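Local coordinates for orotidine 5'-phosphate decarboxylase (Streptomyces avermitilis, PDB 3V75), which probably catalyses the decarboxylation of orotidine 5'-phosphate to UMP, the last step of de novo UMP biosynthesis, at residues S68-E73 and P278-L283; S50-A53 and S58-V61; F82-A87 and K102-A107; L274-D279 and R284-R289. One frame throughout, in Å; residues are numbered along the deposited sequence.

Interaction 1 of 4, residues S68-E73 and P278-L283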
loop_
_atom_site.group_PDB
_atom_site.type_symbol
_atom_site.label_atom_id
_atom_site.label_comp_id
_atom_site.label_asym_id
_atom_site.label_seq_id
_atom_site.Cartn_x
_atom_site.Cartn_y
_atom_site.Cartn_z
ATOM N N SER A 68 -17.915 -12.693 -3.572
ATOM C CA SER A 68 -17.687 -11.619 -4.532
ATOM C C SER A 68 -18.646 -11.715 -5.727
ATOM O O SER A 68 -19.234 -10.707 -6.173
ATOM C CB SER A 68 -16.216 -11.676 -4.974
ATOM O OG SER A 68 -15.388 -11.422 -3.850
ATOM N N ARG A 69 -18.834 -12.926 -6.219
ATOM C CA ARG A 69 -19.730 -13.136 -7.330
ATOM C C ARG A 69 -21.161 -12.734 -6.967
ATOM O O ARG A 69 -21.857 -12.101 -7.768
ATOM C CB ARG A 69 -19.669 -14.610 -7.750
ATOM C CG ARG A 69 -20.628 -14.931 -8.842
ATOM C CD ARG A 69 -20.426 -16.369 -9.319
ATOM N NE ARG A 69 -21.542 -16.688 -10.198
ATOM C CZ ARG A 69 -21.618 -17.798 -10.916
ATOM N NH1 ARG A 69 -20.615 -18.680 -10.842
ATOM N NH2 ARG A 69 -22.690 -18.002 -11.695
ATOM N N THR A 70 -21.607 -13.109 -5.775
ATOM C CA THR A 70 -22.973 -12.806 -5.364
ATOM C C THR A 70 -23.163 -11.305 -5.205
ATOM O O THR A 70 -24.217 -10.765 -5.588
ATOM C CB THR A 70 -23.297 -13.521 -4.038
ATOM O OG1 THR A 70 -23.382 -14.916 -4.308
ATOM C CG2 THR A 70 -24.610 -13.003 -3.431
ATOM N N VAL A 71 -22.162 -10.622 -4.638
ATOM C CA VAL A 71 -22.281 -9.178 -4.457
ATOM C C VAL A 71 -22.478 -8.493 -5.788
ATOM O O VAL A 71 -23.382 -7.667 -5.929
ATOM C CB VAL A 71 -21.091 -8.550 -3.689
ATOM C CG1 VAL A 71 -21.202 -7.008 -3.695
ATOM C CG2 VAL A 71 -21.056 -9.100 -2.244
ATOM N N VAL A 72 -21.670 -8.848 -6.795
ATOM C CA VAL A 72 -21.827 -8.182 -8.084
ATOM C C VAL A 72 -23.091 -8.602 -8.818
ATOM O O VAL A 72 -23.740 -7.774 -9.469
ATOM C CB VAL A 72 -20.577 -8.385 -8.959
ATOM C CG1 VAL A 72 -20.784 -7.726 -10.311
ATOM C CG2 VAL A 72 -19.347 -7.805 -8.228
ATOM N N GLU A 73 -23.469 -9.873 -8.715
ATOM C CA GLU A 73 -24.724 -10.295 -9.350
ATOM C C GLU A 73 -25.921 -9.567 -8.754
ATOM O O GLU A 73 -26.814 -9.129 -9.481
ATOM C CB GLU A 73 -24.940 -11.807 -9.228
ATOM C CG GLU A 73 -23.962 -12.548 -10.122
ATOM C CD GLU A 73 -24.006 -14.050 -9.976
ATOM O OE1 GLU A 73 -24.578 -14.576 -8.969
ATOM O OE2 GLU A 73 -23.432 -14.750 -10.874
ATOM N N PRO A 278 -26.303 -13.893 2.197
ATOM C CA PRO A 278 -26.226 -14.019 0.727
ATOM C C PRO A 278 -27.536 -13.794 -0.048
ATOM O O PRO A 278 -27.599 -13.993 -1.268
ATOM C CB PRO A 278 -25.713 -15.446 0.529
ATOM C CG PRO A 278 -26.099 -16.171 1.747
ATOM C CD PRO A 278 -26.260 -15.191 2.886
ATOM N N ASP A 279 -28.609 -13.414 0.651
ATOM C CA ASP A 279 -29.926 -13.224 0.028
ATOM C C ASP A 279 -29.891 -12.028 -0.927
ATOM O O ASP A 279 -29.686 -10.878 -0.493
ATOM C CB ASP A 279 -30.936 -13.002 1.166
ATOM C CG ASP A 279 -32.333 -12.811 0.705
ATOM O OD1 ASP A 279 -32.626 -12.242 -0.376
ATOM O OD2 ASP A 279 -33.231 -13.273 1.458
ATOM N N VAL A 280 -30.072 -12.288 -2.220
ATOM C CA VAL A 280 -29.885 -11.232 -3.210
ATOM C C VAL A 280 -30.973 -10.171 -3.116
ATOM O O VAL A 280 -30.693 -8.983 -3.358
ATOM C CB VAL A 280 -29.757 -11.791 -4.651
ATOM C CG1 VAL A 280 -28.518 -12.693 -4.740
ATOM C CG2 VAL A 280 -31.062 -12.531 -5.063
ATOM N N ARG A 281 -32.203 -10.544 -2.752
ATOM C CA ARG A 281 -33.231 -9.519 -2.595
ATOM C C ARG A 281 -32.927 -8.677 -1.356
ATOM O O ARG A 281 -33.168 -7.469 -1.370
ATOM C CB ARG A 281 -34.636 -10.115 -2.452
ATOM C CG ARG A 281 -35.152 -10.802 -3.697
ATOM C CD ARG A 281 -36.508 -11.455 -3.431
ATOM N NE ARG A 281 -36.966 -12.231 -4.602
ATOM C CZ ARG A 281 -37.928 -13.151 -4.566
ATOM N NH1 ARG A 281 -38.533 -13.439 -3.423
ATOM N NH2 ARG A 281 -38.258 -13.819 -5.688
ATOM N N ALA A 282 -32.423 -9.306 -0.302
ATOM C CA ALA A 282 -32.097 -8.557 0.919
ATOM C C ALA A 282 -30.945 -7.574 0.654
ATOM O O ALA A 282 -30.966 -6.436 1.151
ATOM C CB ALA A 282 -31.739 -9.497 2.053
ATOM N N LEU A 283 -29.946 -7.998 -0.134
ATOM C CA LEU A 283 -28.822 -7.108 -0.491
ATOM C C LEU A 283 -29.324 -5.910 -1.279
ATOM O O LEU A 283 -28.988 -4.765 -0.962
ATOM C CB LEU A 283 -27.789 -7.876 -1.340
ATOM C CG LEU A 283 -26.897 -8.800 -0.516
ATOM C CD1 LEU A 283 -26.215 -9.837 -1.444
ATOM C CD2 LEU A 283 -25.865 -7.982 0.285
#
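In the outer layer of the TIM barrel, helix 61-75 meets the start of helix 280-299 and the loop leading into it, with Thr70 facing Pro278, Val280 and Leu283. The contact turns on one methyl group. CG2 of Thr70 lies 3.8 Å from the carbonyl O of Pro278, 4.1 Å from CG1 of Val280 and 4.1 Å from CD1 of Leu283, a backbone oxygen and two methyls gathered round a single carbon. The first torsion of Thr70 accounts for this: CG2 stands trans to the backbone N while OG1 (chi1 -70°) stays beside that N, where Arg66 NH2 of the same helix is its hydrogen-bond partner. The methyl is thus given to the packing and the hydroxyl to a polar neighbour. The side chains of Thr70 and Leu283 cross at about a right angle, and the approach is by methyl ends.

The partner backbone is held in shape locally. Pro278 follows a cis peptide bond, and Asp279 takes the N-cap position of helix 280-299. Its OD1 accepts from Ala282 N at 2.9 Å, with the donor well above the carboxylate plane (62°). Along helix 61-75, Arg69 NE reaches Glu73 OE2 at 2.8 Å in a salt bridge one turn long, which lies in the guanidinium plane but meets the carboxylate from above its own. Trp55 packs against both Thr70 and Pro278, and Ala74 takes up Val280 and Leu283. Such packing of the last helix against the one between the first and second strands belongs to the outer helical layer of a (beta/alpha)8 barrel.

Interaction 2 of 4, residues S50-A53 and S58-V61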
loop_
_atom_site.group_PDB
_atom_site.type_symbol
_atom_site.label_atom_id
_atom_site.label_comp_id
_atom_site.label_asym_id
_atom_site.label_seq_id
_atom_site.Cartn_x
_atom_site.Cartn_y
_atom_site.Cartn_z
ATOM N N SER A 50 -14.915 -12.720 8.896
ATOM C CA SER A 50 -16.144 -12.508 9.675
ATOM C C SER A 50 -17.352 -12.584 8.729
ATOM O O SER A 50 -18.262 -13.399 8.912
ATOM C CB SER A 50 -16.077 -11.130 10.352
ATOM O OG SER A 50 -17.081 -10.943 11.317
ATOM N N LEU A 51 -17.358 -11.718 7.705
ATOM C CA LEU A 51 -18.506 -11.682 6.768
ATOM C C LEU A 51 -18.671 -13.006 6.040
ATOM O O LEU A 51 -19.802 -13.455 5.808
ATOM C CB LEU A 51 -18.439 -10.504 5.774
ATOM C CG LEU A 51 -19.160 -9.193 6.162
ATOM C CD1 LEU A 51 -18.752 -8.016 5.266
ATOM C CD2 LEU A 51 -20.717 -9.398 6.181
ATOM N N LEU A 52 -17.560 -13.650 5.651
ATOM C CA LEU A 52 -17.695 -14.935 4.965
ATOM C C LEU A 52 -18.382 -15.970 5.890
ATOM O O LEU A 52 -19.294 -16.680 5.455
ATOM C CB LEU A 52 -16.330 -15.495 4.514
ATOM C CG LEU A 52 -15.574 -14.739 3.410
ATOM C CD1 LEU A 52 -14.204 -15.388 3.125
ATOM C CD2 LEU A 52 -16.402 -14.704 2.140
ATOM N N ALA A 53 -17.951 -16.024 7.154
ATOM C CA ALA A 53 -18.545 -16.960 8.115
ATOM C C ALA A 53 -20.020 -16.572 8.289
ATOM O O ALA A 53 -20.885 -17.455 8.280
ATOM C CB ALA A 53 -17.814 -16.928 9.440
ATOM N N SER A 58 -16.928 -20.589 3.632
ATOM C CA SER A 58 -15.665 -20.969 4.254
ATOM C C SER A 58 -14.649 -19.838 4.086
ATOM O O SER A 58 -14.793 -18.999 3.167
ATOM C CB SER A 58 -15.140 -22.213 3.552
ATOM O OG SER A 58 -15.137 -22.024 2.112
ATOM N N ASP A 59 -13.627 -19.806 4.937
ATOM C CA ASP A 59 -12.624 -18.748 4.864
ATOM C C ASP A 59 -11.524 -19.176 3.924
ATOM O O ASP A 59 -10.414 -19.537 4.354
ATOM C CB ASP A 59 -12.053 -18.463 6.247
ATOM C CG ASP A 59 -11.051 -17.347 6.228
ATOM O OD1 ASP A 59 -11.275 -16.323 5.537
ATOM O OD2 ASP A 59 -10.052 -17.504 6.955
ATOM N N ASP A 60 -11.839 -19.221 2.644
ATOM C CA ASP A 60 -10.871 -19.671 1.657
ATOM C C ASP A 60 -11.213 -19.072 0.331
ATOM O O ASP A 60 -12.182 -18.309 0.234
ATOM C CB ASP A 60 -10.744 -21.201 1.576
ATOM C CG ASP A 60 -12.067 -21.898 1.269
ATOM O OD1 ASP A 60 -13.001 -21.264 0.707
ATOM O OD2 ASP A 60 -12.175 -23.116 1.584
ATOM N N VAL A 61 -10.418 -19.406 -0.689
ATOM C CA VAL A 61 -10.567 -18.817 -2.015
ATOM C C VAL A 61 -11.958 -19.095 -2.594
ATOM O O VAL A 61 -12.567 -18.206 -3.214
ATOM C CB VAL A 61 -9.491 -19.354 -3.013
ATOM C CG1 VAL A 61 -9.875 -19.033 -4.455
ATOM C CG2 VAL A 61 -8.182 -18.713 -2.725
#
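Leu52 touches Ser58 and Asp59 through one methyl, in the connection between helix 49-54 and helix 61-75 of a TIM barrel, after the first strand of the barrel. Its CD1 stands 3.7 Å from the carbonyl O of Ser58 and 3.9 Å from OD1 of Asp59, and its CB is 4.1 Å from that same Ser58 O. Both contacts of the methyl are therefore with oxygens, at van der Waals range. The leucine CG sits trans to its own carbonyl carbon (chi1 -67°), and chi2 is close to 180°, an extended course that carries CD1 out from the helix to the loop backbone. Leu52 and Asp59 side chains cross at about a right angle.

The next shell fixes those oxygens. Asp59 OD1 is in a salt bridge with Arg91, whose side chain also packs on Leu52, so the carboxylate probably keeps its charge even with a methyl beside it. Phe67 of helix 61-75 and Leu57 cover more of Leu52, which is buried although its two partners are exposed. The loop backbone is bent at Asp59, the centre of an inverse gamma turn, in which Asp60 N makes a weak hydrogen bond to Ser58 O. The oxygen that meets the leucine methyl is thus also the acceptor of this turn.

Outermost comes the start of helix 61-75. Asp60 is its N-cap, with OD1 accepting from Gly63 N. The same OD1 receives a second bond from the hydroxyl of Ser58: OG donates over 2.7 Å, from 43° out of the carboxylate plane.

Interaction 3 of 4, residues F82-A87 and K102-A107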
loop_
_atom_site.group_PDB
_atom_site.type_symbol
_atom_site.label_atom_id
_atom_site.label_comp_id
_atom_site.label_asym_id
_atom_site.label_seq_id
_atom_site.Cartn_x
_atom_site.Cartn_y
_atom_site.Cartn_z
ATOM N N PHE A 82 -18.797 0.487 -6.468
ATOM C CA PHE A 82 -18.304 -0.520 -5.515
ATOM C C PHE A 82 -16.915 -0.179 -5.056
ATOM O O PHE A 82 -16.144 0.436 -5.818
ATOM C CB PHE A 82 -18.143 -1.878 -6.180
ATOM C CG PHE A 82 -19.427 -2.608 -6.431
ATOM C CD1 PHE A 82 -20.223 -3.049 -5.357
ATOM C CD2 PHE A 82 -19.799 -2.953 -7.722
ATOM C CE1 PHE A 82 -21.386 -3.791 -5.594
ATOM C CE2 PHE A 82 -20.947 -3.713 -7.967
ATOM C CZ PHE A 82 -21.760 -4.113 -6.900
ATOM N N LYS A 83 -16.548 -0.622 -3.858
ATOM C CA LYS A 83 -15.184 -0.435 -3.366
ATOM C C LYS A 83 -14.647 -1.753 -2.841
ATOM O O LYS A 83 -14.807 -2.075 -1.666
ATOM C CB LYS A 83 -15.136 0.653 -2.292
ATOM C CG LYS A 83 -13.706 0.948 -1.790
ATOM C CD LYS A 83 -13.644 2.159 -0.879
ATOM C CE LYS A 83 -14.163 1.882 0.534
ATOM N NZ LYS A 83 -13.332 0.915 1.310
ATOM N N PRO A 84 -14.019 -2.554 -3.709
ATOM C CA PRO A 84 -13.348 -3.743 -3.173
ATOM C C PRO A 84 -12.172 -3.334 -2.313
ATOM O O PRO A 84 -11.450 -2.399 -2.669
ATOM C CB PRO A 84 -12.838 -4.479 -4.420
ATOM C CG PRO A 84 -12.814 -3.415 -5.489
ATOM C CD PRO A 84 -13.878 -2.420 -5.167
ATOM N N GLN A 85 -11.962 -4.043 -1.206
ATOM C CA GLN A 85 -10.788 -3.831 -0.357
ATOM C C GLN A 85 -9.768 -4.904 -0.708
ATOM O O GLN A 85 -9.942 -6.071 -0.403
ATOM C CB GLN A 85 -11.170 -3.878 1.138
ATOM C CG GLN A 85 -10.004 -3.921 2.112
ATOM C CD GLN A 85 -8.941 -2.897 1.776
ATOM O OE1 GLN A 85 -7.823 -3.269 1.347
ATOM N NE2 GLN A 85 -9.263 -1.620 1.948
ATOM N N SER A 86 -8.687 -4.462 -1.357
ATOM C CA SER A 86 -7.672 -5.359 -1.895
ATOM C C SER A 86 -7.132 -6.334 -0.847
ATOM O O SER A 86 -6.863 -7.492 -1.177
ATOM C CB SER A 86 -6.514 -4.521 -2.458
ATOM O OG SER A 86 -5.618 -5.351 -3.163
ATOM N N ALA A 87 -6.938 -5.885 0.391
ATOM C CA ALA A 87 -6.292 -6.749 1.382
ATOM C C ALA A 87 -7.006 -8.080 1.579
ATOM O O ALA A 87 -6.387 -9.103 1.830
ATOM C CB ALA A 87 -6.153 -6.032 2.738
ATOM N N LYS A 102 -11.616 -10.674 -11.692
ATOM C CA LYS A 102 -12.916 -11.026 -12.296
ATOM C C LYS A 102 -14.033 -10.170 -11.724
ATOM O O LYS A 102 -14.945 -9.743 -12.435
ATOM C CB LYS A 102 -13.261 -12.484 -12.034
ATOM C CG LYS A 102 -12.385 -13.473 -12.688
ATOM C CD LYS A 102 -12.986 -14.893 -12.511
ATOM C CE LYS A 102 -13.858 -15.001 -11.222
ATOM N NZ LYS A 102 -13.072 -15.682 -10.057
ATOM N N THR A 103 -13.959 -9.936 -10.420
ATOM C CA THR A 103 -14.970 -9.170 -9.707
ATOM C C THR A 103 -15.040 -7.746 -10.251
ATOM O O THR A 103 -16.122 -7.222 -10.521
ATOM C CB THR A 103 -14.639 -9.172 -8.187
ATOM O OG1 THR A 103 -14.644 -10.530 -7.717
ATOM C CG2 THR A 103 -15.663 -8.368 -7.375
ATOM N N VAL A 104 -13.872 -7.111 -10.397
ATOM C CA VAL A 104 -13.812 -5.747 -10.886
ATOM C C VAL A 104 -14.321 -5.717 -12.339
ATOM O O VAL A 104 -15.116 -4.839 -12.709
ATOM C CB VAL A 104 -12.364 -5.204 -10.811
ATOM C CG1 VAL A 104 -12.253 -3.918 -11.589
ATOM C CG2 VAL A 104 -11.936 -5.011 -9.353
ATOM N N ALA A 105 -13.900 -6.687 -13.161
ATOM C CA ALA A 105 -14.358 -6.717 -14.546
ATOM C C ALA A 105 -15.881 -6.855 -14.612
ATOM O O ALA A 105 -16.549 -6.139 -15.384
ATOM C CB ALA A 105 -13.675 -7.852 -15.344
ATOM N N GLU A 106 -16.432 -7.775 -13.826
ATOM C CA GLU A 106 -17.880 -8.012 -13.881
ATOM C C GLU A 106 -18.624 -6.773 -13.376
ATOM O O GLU A 106 -19.648 -6.378 -13.939
ATOM C CB GLU A 106 -18.241 -9.230 -13.018
ATOM C CG GLU A 106 -17.775 -10.551 -13.580
ATOM C CD GLU A 106 -17.648 -11.653 -12.500
ATOM O OE1 GLU A 106 -18.001 -11.420 -11.297
ATOM O OE2 GLU A 106 -17.155 -12.752 -12.857
ATOM N N ALA A 107 -18.118 -6.164 -12.313
ATOM C CA ALA A 107 -18.755 -4.960 -11.769
ATOM C C ALA A 107 -18.805 -3.854 -12.817
ATOM O O ALA A 107 -19.850 -3.225 -13.034
ATOM C CB ALA A 107 -18.032 -4.463 -10.515
#
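The Phe82 ring receives the methyl of Ala107 obliquely: CB is 3.6 Å from CD2 and 3.9 Å from CE2. The ring is turned there with CG trans to the carbonyl carbon (chi1 -75°), and Val71 and Leu75 of helix 61-75 pack on it too. One turn earlier in helix 93-109, CG2 of Val104 lies 4.3 Å from CG of Pro84, a looser apolar contact between a methyl and the pyrrolidine ring. Phe82 and Pro84 alternate with Lys83, whose side chain heads to the opposite side of the strand and forms a salt bridge with Asp117.

This alternation is that of a TIM barrel: strand 81-84 turns Phe82 and Pro84 out toward the helical layer, while Lys83 points into the barrel. All four residues that touch are buried. Helix 93-109 returns the chain from strand 81-84 to strand 113-120 in a beta-alpha-beta crossover, and Val114 of that next strand packs on both Pro84 and Ala107. Beyond the strand, Gln85 caps the following helix, its OE1 accepting from Ala87 N at 2.9 Å on a lone pair in the carbonyl plane, nearly straight at 173°.

Interaction 4 of 4, residues L274-D279 and R284-R289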
loop_
_atom_site.group_PDB
_atom_site.type_symbol
_atom_site.label_atom_id
_atom_site.label_comp_id
_atom_site.label_asym_id
_atom_site.label_seq_id
_atom_site.Cartn_x
_atom_site.Cartn_y
_atom_site.Cartn_z
ATOM N N LEU A 274 -23.804 -5.442 3.300
ATOM C CA LEU A 274 -23.266 -6.784 3.158
ATOM C C LEU A 274 -23.781 -7.798 4.160
ATOM O O LEU A 274 -23.816 -9.003 3.843
ATOM C CB LEU A 274 -21.723 -6.762 3.197
ATOM C CG LEU A 274 -21.076 -5.925 2.067
ATOM C CD1 LEU A 274 -19.556 -5.803 2.304
ATOM C CD2 LEU A 274 -21.351 -6.506 0.639
ATOM N N ARG A 275 -24.156 -7.359 5.364
ATOM C CA ARG A 275 -24.639 -8.351 6.338
ATOM C C ARG A 275 -25.918 -9.032 5.872
ATOM O O ARG A 275 -26.290 -10.077 6.425
ATOM C CB ARG A 275 -24.904 -7.727 7.706
ATOM C CG ARG A 275 -26.091 -6.777 7.770
ATOM C CD ARG A 275 -26.231 -6.282 9.205
ATOM N NE ARG A 275 -27.354 -5.373 9.398
ATOM C CZ ARG A 275 -28.604 -5.759 9.630
ATOM N NH1 ARG A 275 -28.900 -7.050 9.647
ATOM N NH2 ARG A 275 -29.558 -4.843 9.809
ATOM N N HIS A 276 -26.602 -8.450 4.884
ATOM C CA HIS A 276 -27.850 -9.031 4.377
ATOM C C HIS A 276 -27.655 -10.149 3.372
ATOM O O HIS A 276 -28.608 -10.859 3.054
ATOM C CB HIS A 276 -28.735 -7.944 3.797
ATOM C CG HIS A 276 -29.172 -6.968 4.833
ATOM N ND1 HIS A 276 -30.156 -7.267 5.744
ATOM C CD2 HIS A 276 -28.720 -5.726 5.140
ATOM C CE1 HIS A 276 -30.318 -6.235 6.560
ATOM N NE2 HIS A 276 -29.461 -5.286 6.216
ATOM N N GLY A 277 -26.440 -10.333 2.865
ATOM C CA GLY A 277 -26.164 -11.482 2.028
ATOM C C GLY A 277 -26.211 -12.753 2.866
ATOM O O GLY A 277 -26.157 -12.718 4.107
ATOM N N PRO A 278 -26.303 -13.893 2.197
ATOM C CA PRO A 278 -26.226 -14.019 0.727
ATOM C C PRO A 278 -27.536 -13.794 -0.048
ATOM O O PRO A 278 -27.599 -13.993 -1.268
ATOM C CB PRO A 278 -25.713 -15.446 0.529
ATOM C CG PRO A 278 -26.099 -16.171 1.747
ATOM C CD PRO A 278 -26.260 -15.191 2.886
ATOM N N ASP A 279 -28.609 -13.414 0.651
ATOM C CA ASP A 279 -29.926 -13.224 0.028
ATOM C C ASP A 279 -29.891 -12.028 -0.927
ATOM O O ASP A 279 -29.686 -10.878 -0.493
ATOM C CB ASP A 279 -30.936 -13.002 1.166
ATOM C CG ASP A 279 -32.333 -12.811 0.705
ATOM O OD1 ASP A 279 -32.626 -12.242 -0.376
ATOM O OD2 ASP A 279 -33.231 -13.273 1.458
ATOM N N ARG A 284 -30.133 -6.166 -2.300
ATOM C CA ARG A 284 -30.715 -5.113 -3.119
ATOM C C ARG A 284 -31.553 -4.130 -2.288
ATOM O O ARG A 284 -31.484 -2.905 -2.452
ATOM C CB ARG A 284 -31.580 -5.740 -4.217
ATOM C CG ARG A 284 -32.354 -4.727 -5.016
ATOM C CD ARG A 284 -31.479 -3.830 -5.853
ATOM N NE ARG A 284 -32.307 -2.846 -6.562
ATOM C CZ ARG A 284 -32.999 -3.120 -7.665
ATOM N NH1 ARG A 284 -32.977 -4.342 -8.183
ATOM N NH2 ARG A 284 -33.766 -2.188 -8.240
ATOM N N THR A 285 -32.396 -4.685 -1.424
ATOM C CA THR A 285 -33.277 -3.849 -0.625
ATOM C C THR A 285 -32.458 -2.911 0.263
ATOM O O THR A 285 -32.781 -1.729 0.376
ATOM C CB THR A 285 -34.218 -4.736 0.251
ATOM O OG1 THR A 285 -35.054 -5.490 -0.638
ATOM C CG2 THR A 285 -35.120 -3.913 1.189
ATOM N N ALA A 286 -31.415 -3.439 0.907
ATOM C CA ALA A 286 -30.592 -2.621 1.805
ATOM C C ALA A 286 -29.861 -1.540 1.031
ATOM O O ALA A 286 -29.787 -0.396 1.475
ATOM C CB ALA A 286 -29.589 -3.495 2.562
ATOM N N ALA A 287 -29.280 -1.909 -0.109
ATOM C CA ALA A 287 -28.570 -0.913 -0.926
ATOM C C ALA A 287 -29.529 0.183 -1.401
ATOM O O ALA A 287 -29.192 1.379 -1.366
ATOM C CB ALA A 287 -27.886 -1.582 -2.120
ATOM N N ASP A 288 -30.719 -0.192 -1.866
ATOM C CA ASP A 288 -31.684 0.817 -2.341
ATOM C C ASP A 288 -32.069 1.733 -1.186
ATOM O O ASP A 288 -32.237 2.945 -1.365
ATOM C CB ASP A 288 -32.983 0.171 -2.866
ATOM C CG ASP A 288 -32.828 -0.474 -4.236
ATOM O OD1 ASP A 288 -31.788 -0.259 -4.887
ATOM O OD2 ASP A 288 -33.763 -1.218 -4.635
ATOM N N ARG A 289 -32.234 1.162 0.007
ATOM C CA ARG A 289 -32.665 1.972 1.149
ATOM C C ARG A 289 -31.586 2.983 1.561
ATOM O O ARG A 289 -31.893 4.166 1.805
ATOM C CB ARG A 289 -33.026 1.110 2.350
ATOM C CG ARG A 289 -33.188 1.954 3.595
ATOM C CD ARG A 289 -33.548 1.083 4.810
ATOM N NE ARG A 289 -32.736 -0.135 4.826
ATOM C CZ ARG A 289 -31.634 -0.358 5.551
ATOM N NH1 ARG A 289 -31.033 -1.558 5.475
ATOM N NH2 ARG A 289 -31.176 0.554 6.411
HETATM O O HOH W 1 -28.964 -2.625 7.123
#
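Van der Waals packing brings His276, in the loop before helix 280-299, onto Ala286 of that helix. The methyl CB of Ala286 lies 3.5 Å from CD2 of the imidazole and 4.1 Å from its NE2, approaching the ring obliquely. The imidazole is swung to this side by its first torsion, CG trans to the carbonyl carbon with chi1 -64°. Arg275 lies against the same ring, its CG over one face, while CE1 of the histidine sits 3.3 Å above the guanidinium plane of Arg275.

The polar link runs through water. One molecule sits in the plane of the imidazole at its edge, hydrogen-bonded to NE2 of His276 at 2.9 Å, and accepts from NH1 of Arg289 over 2.9 Å, lying in the guanidinium plane. Directly, NE2 and NH1 are 4.1 Å apart, with the ring and guanidinium planes 79° to each other, so the water fills a step too long for a direct bond. An alanine in place of His276 would take away the ring, and is likely to leave a gap over the Ala286 methyl and deprive the Arg289 water of its second partner.

Ion pairing stays within the helix: Arg284 NE pairs with the Asp288 carboxylate, though both side chains were modelled in two conformers and the pair is uncertain. Backbone bonds shape the loop, Gly277 N donating to Leu274 O, which also accepts from Trp55 NE1. The resulting type I beta turn, Leu274 to Gly277, lies in the connection from the eighth strand, through the short helix 271-274, to the final helix of the TIM barrel.

How the interactions relate
All four contacts lie in or around the helical layer of the TIM barrel, and interaction 3 alone includes a strand, 81-84. Interactions 1 and 4 have centres about 7 Å apart, share Pro278 and Asp279 and both use helix 280-299; interaction 3 lies about 14 Å from interaction 1, centre to centre, and touches it where Ser68 and Val72 meet Thr103 and Val71 meets Phe82. Interaction 2 comes first along the chain and touches interaction 4 through Leu51 and Leu274, but not 1 or 3. Interactions 2, 3 and 4 join parts close in sequence, whereas interaction 1 brings the last helix against helix 61-75 across 204 intervening residues, among which interaction 3 falls.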